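Local coordinates for Acarbose/maltose binding protein GacH (Streptomyces glaucescens, PDB 3K01), which serves as the acarbose-binding receptor of an ABC transporter, holding acarbose or an acarbose homolog, and probably also binds maltose, at residues A[180-186]-A[232-237]; A[146-152]-A[249-255]; A[242-246]-A[257-263]. One frame throughout, in Å; residues are numbered along the deposited sequence.

Interaction 1. Residues A[180-186]-A[232-237]; sequences TGLYLRG and KAAITD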
loop_
_atom_site.group_PDB
_atom_site.type_symbol
_atom_site.label_atom_id
_atom_site.label_comp_id
_atom_site.label_asym_id
_atom_site.label_seq_id
_atom_site.Cartn_x
_atom_site.Cartn_y
_atom_site.Cartn_z
ATOM N N THR A 180 -1.466 5.272 26.873
ATOM C CA THR A 180 -1.899 6.297 25.917
ATOM C C THR A 180 -2.786 5.632 24.850
ATOM O O THR A 180 -2.593 4.453 24.527
ATOM C CB THR A 180 -0.657 6.950 25.295
ATOM O OG1 THR A 180 -0.021 7.727 26.307
ATOM C CG2 THR A 180 -0.983 7.863 24.125
ATOM N N GLY A 181 -3.775 6.348 24.335
ATOM C CA GLY A 181 -4.631 5.735 23.304
ATOM C C GLY A 181 -3.899 5.255 22.069
ATOM O O GLY A 181 -4.031 4.093 21.689
ATOM N N LEU A 182 -3.139 6.160 21.448
ATOM C CA LEU A 182 -2.629 5.928 20.102
ATOM C C LEU A 182 -1.151 6.241 20.007
ATOM O O LEU A 182 -0.682 7.264 20.525
ATOM C CB LEU A 182 -3.389 6.859 19.143
ATOM C CG LEU A 182 -3.013 6.842 17.656
ATOM C CD1 LEU A 182 -3.300 5.486 16.995
ATOM C CD2 LEU A 182 -3.669 7.955 16.866
ATOM N N TYR A 183 -0.404 5.409 19.277
ATOM C CA TYR A 183 0.905 5.834 18.778
ATOM C C TYR A 183 0.710 6.393 17.397
ATOM O O TYR A 183 0.247 5.660 16.532
ATOM C CB TYR A 183 1.937 4.695 18.742
ATOM C CG TYR A 183 3.300 5.249 18.413
ATOM C CD1 TYR A 183 4.186 5.581 19.428
ATOM C CD2 TYR A 183 3.668 5.537 17.109
ATOM C CE1 TYR A 183 5.424 6.159 19.147
ATOM C CE2 TYR A 183 4.916 6.093 16.821
ATOM C CZ TYR A 183 5.759 6.389 17.831
ATOM O OH TYR A 183 6.970 6.963 17.509
ATOM N N LEU A 184 0.989 7.690 17.208
ATOM C CA LEU A 184 0.809 8.349 15.919
ATOM C C LEU A 184 2.179 8.389 15.277
ATOM O O LEU A 184 3.105 9.023 15.810
ATOM C CB LEU A 184 0.239 9.753 16.147
ATOM C CG LEU A 184 -0.034 10.562 14.865
ATOM C CD1 LEU A 184 -1.218 11.451 15.053
ATOM C CD2 LEU A 184 1.163 11.407 14.462
ATOM N N ARG A 185 2.348 7.690 14.158
ATOM C CA ARG A 185 3.640 7.661 13.488
ATOM C C ARG A 185 3.936 9.036 12.900
ATOM O O ARG A 185 3.197 9.503 12.031
ATOM C CB ARG A 185 3.629 6.607 12.379
ATOM C CG ARG A 185 4.868 6.565 11.499
ATOM C CD ARG A 185 5.860 5.640 12.109
ATOM N NE ARG A 185 7.101 5.414 11.326
ATOM C CZ ARG A 185 7.273 4.500 10.379
ATOM N NH1 ARG A 185 6.290 3.687 10.017
ATOM N NH2 ARG A 185 8.466 4.391 9.801
ATOM N N GLY A 186 5.022 9.659 13.349
ATOM C CA GLY A 186 5.269 11.046 12.965
ATOM C C GLY A 186 6.376 11.265 11.965
ATOM O O GLY A 186 6.589 12.408 11.574
ATOM N N LYS A 232 -2.979 14.700 24.226
ATOM C CA LYS A 232 -2.508 13.497 24.918
ATOM C C LYS A 232 -3.203 12.216 24.490
ATOM O O LYS A 232 -2.948 11.163 25.094
ATOM C CB LYS A 232 -2.534 13.648 26.451
ATOM C CG LYS A 232 -1.721 14.863 26.930
ATOM C CD LYS A 232 -1.728 14.976 28.447
ATOM C CE LYS A 232 -3.109 15.290 28.945
ATOM N NZ LYS A 232 -3.210 15.017 30.411
ATOM N N ALA A 233 -4.047 12.290 23.470
ATOM C CA ALA A 233 -4.623 11.073 22.900
ATOM C C ALA A 233 -3.552 10.195 22.271
ATOM O O ALA A 233 -3.717 8.978 22.197
ATOM C CB ALA A 233 -5.667 11.408 21.877
ATOM N N ALA A 234 -2.487 10.822 21.783
ATOM C CA ALA A 234 -1.439 10.120 21.046
ATOM C C ALA A 234 -0.085 10.576 21.485
ATOM O O ALA A 234 0.081 11.705 21.989
ATOM C CB ALA A 234 -1.564 10.358 19.551
ATOM N N ILE A 235 0.901 9.709 21.264
ATOM C CA ILE A 235 2.301 10.090 21.386
ATOM C C ILE A 235 2.990 9.830 20.037
ATOM O O ILE A 235 2.486 9.099 19.188
ATOM C CB ILE A 235 3.032 9.320 22.511
ATOM C CG1 ILE A 235 2.842 7.803 22.354
ATOM C CG2 ILE A 235 2.572 9.828 23.882
ATOM C CD1 ILE A 235 3.717 6.966 23.299
ATOM N N THR A 236 4.161 10.427 19.860
ATOM C CA THR A 236 4.892 10.306 18.609
ATOM C C THR A 236 6.380 10.511 18.862
ATOM O O THR A 236 6.801 10.786 20.003
ATOM C CB THR A 236 4.357 11.314 17.560
ATOM O OG1 THR A 236 4.908 10.976 16.291
ATOM C CG2 THR A 236 4.736 12.749 17.922
ATOM N N ASP A 237 7.180 10.335 17.809
ATOM C CA ASP A 237 8.636 10.511 17.897
ATOM C C ASP A 237 9.115 11.048 16.565
ATOM O O ASP A 237 8.637 10.634 15.514
ATOM C CB ASP A 237 9.355 9.182 18.188
ATOM C CG ASP A 237 9.068 8.650 19.560
ATOM O OD1 ASP A 237 9.696 9.105 20.536
ATOM O OD2 ASP A 237 8.201 7.751 19.654
HETATM O O HOH W 1 -0.805 10.313 26.651
HETATM O O HOH W 2 -4.440 8.829 25.666
HETATM O O HOH W 3 6.951 8.445 15.027
#

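Interaction 2. Residues A[146-152]-A[249-255]; sequences FYNKELL and FKSGKVA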
loop_
_atom_site.group_PDB
_atom_site.type_symbol
_atom_site.label_atom_id
_atom_site.label_comp_id
_atom_site.label_asym_id
_atom_site.label_seq_id
_atom_site.Cartn_x
_atom_site.Cartn_y
_atom_site.Cartn_z
ATOM N N PHE A 146 -4.726 -0.940 14.350
ATOM C CA PHE A 146 -4.478 -2.085 15.235
ATOM C C PHE A 146 -4.883 -1.688 16.654
ATOM O O PHE A 146 -4.635 -0.561 17.092
ATOM C CB PHE A 146 -2.987 -2.414 15.293
ATOM C CG PHE A 146 -2.412 -3.081 14.073
ATOM C CD1 PHE A 146 -1.508 -4.109 14.243
ATOM C CD2 PHE A 146 -2.684 -2.663 12.764
ATOM C CE1 PHE A 146 -0.889 -4.737 13.169
ATOM C CE2 PHE A 146 -2.080 -3.302 11.674
ATOM C CZ PHE A 146 -1.189 -4.354 11.893
ATOM N N TYR A 147 -5.484 -2.604 17.397
ATOM C CA TYR A 147 -5.868 -2.300 18.768
ATOM C C TYR A 147 -5.640 -3.496 19.686
ATOM O O TYR A 147 -5.738 -4.661 19.292
ATOM C CB TYR A 147 -7.315 -1.773 18.874
ATOM C CG TYR A 147 -8.393 -2.675 18.346
ATOM C CD1 TYR A 147 -8.729 -2.675 16.988
ATOM C CD2 TYR A 147 -9.113 -3.506 19.220
ATOM C CE1 TYR A 147 -9.736 -3.488 16.513
ATOM C CE2 TYR A 147 -10.106 -4.310 18.746
ATOM C CZ TYR A 147 -10.411 -4.290 17.399
ATOM O OH TYR A 147 -11.415 -5.108 16.898
ATOM N N ASN A 148 -5.324 -3.173 20.936
ATOM C CA ASN A 148 -5.158 -4.129 22.018
ATOM C C ASN A 148 -6.537 -4.386 22.611
ATOM O O ASN A 148 -7.133 -3.519 23.259
ATOM C CB ASN A 148 -4.203 -3.508 23.046
ATOM C CG ASN A 148 -3.844 -4.443 24.196
ATOM O OD1 ASN A 148 -2.656 -4.465 24.662
ATOM N ND2 ASN A 148 -4.821 -5.145 24.708
ATOM N N LYS A 149 -7.063 -5.587 22.374
ATOM C CA LYS A 149 -8.437 -5.876 22.799
ATOM C C LYS A 149 -8.605 -5.779 24.303
ATOM O O LYS A 149 -9.595 -5.228 24.770
ATOM C CB LYS A 149 -8.899 -7.241 22.295
ATOM C CG LYS A 149 -9.112 -7.283 20.791
ATOM C CD LYS A 149 -9.606 -8.649 20.331
ATOM C CE LYS A 149 -9.806 -8.669 18.826
ATOM N NZ LYS A 149 -10.743 -9.746 18.376
ATOM N N GLU A 150 -7.633 -6.275 25.062
ATOM C CA GLU A 150 -7.745 -6.279 26.513
ATOM C C GLU A 150 -7.746 -4.863 27.061
ATOM O O GLU A 150 -8.477 -4.572 28.001
ATOM C CB GLU A 150 -6.636 -7.107 27.133
ATOM C CG GLU A 150 -6.776 -7.257 28.638
ATOM C CD GLU A 150 -6.040 -6.211 29.436
ATOM O OE1 GLU A 150 -5.094 -5.532 28.950
ATOM O OE2 GLU A 150 -6.411 -6.058 30.629
ATOM N N LEU A 151 -6.904 -3.972 26.518
ATOM C CA LEU A 151 -6.914 -2.603 27.024
ATOM C C LEU A 151 -8.217 -1.897 26.705
ATOM O O LEU A 151 -8.771 -1.180 27.543
ATOM C CB LEU A 151 -5.713 -1.806 26.502
ATOM C CG LEU A 151 -4.343 -2.235 27.045
ATOM C CD1 LEU A 151 -3.237 -1.441 26.329
ATOM C CD2 LEU A 151 -4.237 -2.007 28.557
ATOM N N LEU A 152 -8.749 -2.110 25.509
ATOM C CA LEU A 152 -10.034 -1.480 25.197
ATOM C C LEU A 152 -11.159 -2.074 26.045
ATOM O O LEU A 152 -12.047 -1.344 26.503
ATOM C CB LEU A 152 -10.380 -1.563 23.712
ATOM C CG LEU A 152 -9.823 -0.431 22.812
ATOM C CD1 LEU A 152 -8.294 -0.380 22.782
ATOM C CD2 LEU A 152 -10.389 -0.529 21.403
ATOM N N PHE A 249 3.385 -0.295 20.963
ATOM C CA PHE A 249 2.180 -1.091 20.838
ATOM C C PHE A 249 2.374 -2.487 21.447
ATOM O O PHE A 249 1.480 -3.007 22.138
ATOM C CB PHE A 249 1.761 -1.191 19.372
ATOM C CG PHE A 249 0.476 -1.911 19.157
ATOM C CD1 PHE A 249 -0.725 -1.257 19.391
ATOM C CD2 PHE A 249 0.452 -3.242 18.802
ATOM C CE1 PHE A 249 -1.936 -1.921 19.182
ATOM C CE2 PHE A 249 -0.779 -3.907 18.614
ATOM C CZ PHE A 249 -1.969 -3.245 18.812
ATOM N N LYS A 250 3.510 -3.114 21.178
ATOM C CA LYS A 250 3.781 -4.452 21.729
ATOM C C LYS A 250 3.809 -4.490 23.238
ATOM O O LYS A 250 3.436 -5.521 23.854
ATOM C CB LYS A 250 5.094 -4.990 21.179
ATOM C CG LYS A 250 4.956 -5.401 19.686
ATOM C CD LYS A 250 6.295 -5.554 18.981
ATOM C CE LYS A 250 7.112 -6.714 19.512
ATOM N NZ LYS A 250 8.417 -6.804 18.792
ATOM N N SER A 251 4.243 -3.395 23.841
ATOM C CA SER A 251 4.364 -3.321 25.292
ATOM C C SER A 251 3.112 -2.794 25.987
ATOM O O SER A 251 3.018 -2.863 27.213
ATOM C CB SER A 251 5.520 -2.403 25.672
ATOM O OG SER A 251 5.219 -1.059 25.338
ATOM N N GLY A 252 2.148 -2.246 25.250
ATOM C CA GLY A 252 0.980 -1.655 25.889
ATOM C C GLY A 252 1.177 -0.243 26.390
ATOM O O GLY A 252 0.302 0.298 27.066
ATOM N N LYS A 253 2.285 0.403 26.041
ATOM C CA LYS A 253 2.412 1.831 26.294
ATOM C C LYS A 253 1.285 2.601 25.579
ATOM O O LYS A 253 0.784 3.617 26.067
ATOM C CB LYS A 253 3.777 2.315 25.829
ATOM C CG LYS A 253 4.040 3.761 26.154
ATOM C CD LYS A 253 5.456 4.132 25.765
ATOM C CE LYS A 253 5.751 5.554 26.205
ATOM N NZ LYS A 253 7.145 5.956 25.906
ATOM N N VAL A 254 0.914 2.114 24.393
ATOM C CA VAL A 254 -0.305 2.593 23.729
ATOM C C VAL A 254 -1.259 1.421 23.506
ATOM O O VAL A 254 -0.815 0.258 23.456
ATOM C CB VAL A 254 -0.029 3.273 22.356
ATOM C CG1 VAL A 254 0.879 4.468 22.549
ATOM C CG2 VAL A 254 0.577 2.302 21.362
ATOM N N ALA A 255 -2.533 1.745 23.304
ATOM C CA ALA A 255 -3.531 0.731 23.013
ATOM C C ALA A 255 -3.796 0.523 21.529
ATOM O O ALA A 255 -4.434 -0.476 21.144
ATOM C CB ALA A 255 -4.834 1.086 23.706
#

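Interaction 3. Residues A[242-246]-A[257-263]; sequences WNNMQ and MVNGPWA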
loop_
_atom_site.group_PDB
_atom_site.type_symbol
_atom_site.label_atom_id
_atom_site.label_comp_id
_atom_site.label_asym_id
_atom_site.label_seq_id
_atom_site.Cartn_x
_atom_site.Cartn_y
_atom_site.Cartn_z
ATOM N N TRP A 242 9.443 3.657 13.361
ATOM C CA TRP A 242 9.012 2.265 13.238
ATOM C C TRP A 242 9.243 1.509 14.564
ATOM O O TRP A 242 8.328 0.883 15.137
ATOM C CB TRP A 242 9.740 1.564 12.079
ATOM C CG TRP A 242 9.388 0.130 12.053
ATOM C CD1 TRP A 242 10.137 -0.918 12.513
ATOM C CD2 TRP A 242 8.147 -0.399 11.636
ATOM N NE1 TRP A 242 9.420 -2.088 12.388
ATOM C CE2 TRP A 242 8.199 -1.787 11.847
ATOM C CE3 TRP A 242 6.983 0.179 11.091
ATOM C CZ2 TRP A 242 7.116 -2.636 11.507
ATOM C CZ3 TRP A 242 5.930 -0.654 10.765
ATOM C CH2 TRP A 242 6.015 -2.042 10.971
ATOM N N ASN A 243 10.467 1.537 15.066
ATOM C CA ASN A 243 10.755 0.828 16.306
ATOM C C ASN A 243 10.006 1.415 17.458
ATOM O O ASN A 243 9.499 0.688 18.318
ATOM C CB ASN A 243 12.252 0.812 16.607
ATOM C CG ASN A 243 13.029 -0.094 15.693
ATOM O OD1 ASN A 243 14.079 0.298 15.167
ATOM N ND2 ASN A 243 12.559 -1.301 15.517
ATOM N N ASN A 244 9.911 2.731 17.520
ATOM C CA ASN A 244 9.202 3.338 18.631
ATOM C C ASN A 244 7.718 2.926 18.625
ATOM O O ASN A 244 7.132 2.626 19.672
ATOM C CB ASN A 244 9.335 4.876 18.604
ATOM C CG ASN A 244 10.666 5.374 19.147
ATOM O OD1 ASN A 244 11.292 6.292 18.578
ATOM N ND2 ASN A 244 11.106 4.801 20.225
ATOM N N MET A 245 7.113 2.917 17.451
ATOM C CA MET A 245 5.717 2.539 17.342
ATOM C C MET A 245 5.511 1.069 17.712
ATOM O O MET A 245 4.651 0.764 18.538
ATOM C CB MET A 245 5.258 2.761 15.912
ATOM C CG MET A 245 3.826 2.359 15.693
ATOM S SD MET A 245 3.118 2.973 14.172
ATOM C CE MET A 245 4.248 2.226 13.002
ATOM N N GLN A 246 6.304 0.182 17.130
ATOM C CA GLN A 246 6.182 -1.248 17.448
ATOM C C GLN A 246 6.425 -1.512 18.922
ATOM O O GLN A 246 5.665 -2.244 19.552
ATOM C CB GLN A 246 7.143 -2.096 16.601
ATOM C CG GLN A 246 6.831 -2.084 15.099
ATOM C CD GLN A 246 5.458 -2.619 14.816
ATOM O OE1 GLN A 246 4.500 -1.864 14.609
ATOM N NE2 GLN A 246 5.340 -3.933 14.832
ATOM N N MET A 257 -2.416 1.596 17.219
ATOM C CA MET A 257 -1.449 2.194 16.274
ATOM C C MET A 257 -2.071 1.988 14.907
ATOM O O MET A 257 -2.997 1.212 14.746
ATOM C CB MET A 257 -0.073 1.535 16.324
ATOM C CG MET A 257 -0.081 0.093 15.854
ATOM S SD MET A 257 1.608 -0.563 15.710
ATOM C CE MET A 257 1.340 -2.293 15.361
ATOM N N VAL A 258 -1.560 2.692 13.903
ATOM C CA VAL A 258 -1.949 2.424 12.517
ATOM C C VAL A 258 -0.790 1.704 11.840
ATOM O O VAL A 258 0.370 2.070 12.019
ATOM C CB VAL A 258 -2.276 3.733 11.812
ATOM C CG1 VAL A 258 -2.463 3.536 10.299
ATOM C CG2 VAL A 258 -3.499 4.346 12.439
ATOM N N ASN A 259 -1.093 0.642 11.103
ATOM C CA ASN A 259 -0.020 -0.147 10.517
ATOM C C ASN A 259 -0.558 -1.042 9.429
ATOM O O ASN A 259 -1.780 -1.055 9.177
ATOM C CB ASN A 259 0.719 -0.937 11.609
ATOM C CG ASN A 259 2.204 -0.997 11.365
ATOM O OD1 ASN A 259 2.663 -1.015 10.215
ATOM N ND2 ASN A 259 2.980 -0.993 12.448
ATOM N N GLY A 260 0.336 -1.778 8.775
ATOM C CA GLY A 260 -0.068 -2.636 7.668
ATOM C C GLY A 260 0.186 -4.097 7.951
ATOM O O GLY A 260 0.677 -4.478 9.011
ATOM N N PRO A 261 -0.143 -4.963 6.984
ATOM C CA PRO A 261 0.001 -6.415 7.153
ATOM C C PRO A 261 1.421 -6.829 7.518
ATOM O O PRO A 261 1.610 -7.819 8.235
ATOM C CB PRO A 261 -0.397 -6.968 5.772
ATOM C CG PRO A 261 -1.373 -5.900 5.260
ATOM C CD PRO A 261 -0.743 -4.611 5.680
ATOM N N TRP A 262 2.409 -6.071 7.056
ATOM C CA TRP A 262 3.812 -6.359 7.317
ATOM C C TRP A 262 4.161 -6.302 8.807
ATOM O O TRP A 262 5.238 -6.760 9.204
ATOM C CB TRP A 262 4.721 -5.378 6.536
ATOM C CG TRP A 262 4.372 -3.969 6.811
ATOM C CD1 TRP A 262 4.794 -3.216 7.870
ATOM C CD2 TRP A 262 3.495 -3.134 6.049
ATOM N NE1 TRP A 262 4.232 -1.963 7.819
ATOM C CE2 TRP A 262 3.437 -1.885 6.700
ATOM C CE3 TRP A 262 2.753 -3.317 4.879
ATOM C CZ2 TRP A 262 2.656 -0.815 6.224
ATOM C CZ3 TRP A 262 1.981 -2.236 4.388
ATOM C CH2 TRP A 262 1.927 -1.012 5.075
ATOM N N ALA A 263 3.283 -5.736 9.632
ATOM C CA ALA A 263 3.528 -5.616 11.087
ATOM C C ALA A 263 2.995 -6.770 11.926
ATOM O O ALA A 263 3.301 -6.854 13.120
ATOM C CB ALA A 263 2.958 -4.321 11.618
#

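Interaction 1. Residues A[180-186]-A[232-237]
Tyr183 and Asp237 meet at the C-terminal end of a short parallel strand pair, where Tyr183 OH donates to Asp237 OD2 over 2.6 Å. The carboxylate presents its anti lone pair and lies nearly coplanar with the ring (22°). With CG anti to the backbone N (chi1 -172°), the ring crosses the Ile235 side chain at about a right angle, and Tyr183 CD1 touches Ile235 CG1 at 3.9 Å. Backbone hydrogen bonds from Ile235 N to Leu182 O and from Leu184 N to Ile235 O make the ladder, and Ile235 O also sits over one ring face. Tyrosine suits the site because its flat body packs on a branched neighbour while its hydroxyl grips a carboxylate; a water donating to it links Gly186 N with Asp237 O. On the other face of the strands, small Ala234 lets both leucines close in, its CB 4.0 Å from Leu182 CB and 3.9 Å from Leu184 CB. Thr236 lies alongside Leu184, and its OG1 donates to Leu184 O over 2.7 Å, extending this ladder. At the N-terminal end Thr180 CG2 rests 3.5 Å from Ala233 O. The pair forms part of a beta-alpha-beta crossover: helix 216-230 packs against Leu184 and Ala233, helix 241-251 meets Tyr183 and Asp237, and strand 254-259 flanks strand 180-183.

Interaction 2. Residues A[146-152]-A[249-255]
Asn148 and Ala255 join two strands just where one of them becomes a helix: Asn148 N donates to Ala255 O over 2.8 Å. This bond lies at the end of the antiparallel pairing between strands 132-148 and 254-259, in one alpha/beta lobe of a type 2 periplasmic-binding-protein fold, and Asn148 is also the N-cap of helix 149-155. Phe249 reaches from helix 241-251 to strand 132-148. Its CG stands anti to the backbone N (chi1 -176°), which swings the ring off the helix so that its edge meets the backbone of Tyr147, Phe249 CZ lying 3.8 Å from Tyr147 C. Phe146 CB lies off the ring plane, 3.8 Å from Phe249 CZ, and Phe249 CE1 comes within 3.7 Å of Phe146 O. A phenylalanine fits because the rim of its ring can press on a peptide chain without asking for a polar partner. Phe146 turns its own ring elsewhere: with CG beside the backbone N, anti to the carbonyl carbon (chi1 -74°), it is carried away toward helix 264-268. On the helix side, two leucines converge on one methyl, Leu151 CD1 at 4.0 Å and Leu152 CD1 at 3.9 Å from Ala255 CB, a close approach that the smallness of alanine permits. Helix 163-177 adds Ile173 to this apolar cluster. Between helix 241-251 and its following strand, Gly252 ends the helix in a Schellman motif with positive phi (82°), a conformation in which a CB would be jammed against the preceding carbonyl oxygen. Ala255 O also receives a second, softer contact, from the CA-H of Tyr147, with Tyr147 CA 3.3 Å away.

Interaction 3. Residues A[242-246]-A[257-263]
Met245 leaves its helix with CG anti to the backbone N and then bends at its last torsion (chi3 59°), which turns its CE toward Asn259 ND2, 3.5 Å away. Met257 comes from the strand with CG tucked between its backbone N and carbonyl carbon and the rest of the chain extended; the two side chains cross at about a right angle, Met245 CG 3.7 Å from Met257 SD. Flexible, unbranched methionines suit such a join, since each can thread between neighbours. Among them, Asn259 OD1 accepts from Gly260 N over 2.8 Å and lies in the plane of the Trp242 ring at its edge, 3.3 Å from Trp242 CZ3, while ring and amide planes stand 84° apart. Asn259 ND2 makes a weak hydrogen bond to Met257 SD at 3.6 Å. Gln246 OE1 is near that ND2, but the angle is poor; CG of Gln246 lies over one face of Trp242, and the bend beyond it turns the amide toward Asn259 and Asp266, where NE2 is hydrogen-bonded to Asp266 OD2. Trp242 CH2 touches Trp262 CD1 at 3.5 Å, the two indoles meeting obliquely. Lacking a side chain, Gly260 can lie with its CA against a face of Trp262. The axes of helix 242-246 and strand 257-259 come within 10.1 Å, at 125°, a helix laid on the sheet of an alpha/beta lobe as in the type 2 periplasmic-binding-protein fold; strand 132-148 pairs with strand 254-259, Tyr183 of strand 180-183 meets Met245, and Val267 of helix 264-268 covers Gln246 and Met257.

Overall arrangement
From the N terminus, residues 146-152 come first and wait for 249-255, so interaction 2 closes the longest of the three loops. Within that loop falls the whole of interaction 1, in which 180-186 meets 232-237 after a connection that includes helices 193-198 and 216-230. Interaction 3 follows in series and crosses interaction 2: 242-246 lies inside the loop of interaction 2, and 257-263 beyond its close. Both use helix 241-251 and strand 254-259. That strand lies between strands 132-148 and 180-183 of one sheet, bound through Phe146 N to Met257 O on one flank and Thr180 O to Ala255 N on the other, while Tyr183 OH and Asp237 OD2 pack against Asn244 CB between interactions 1 and 3.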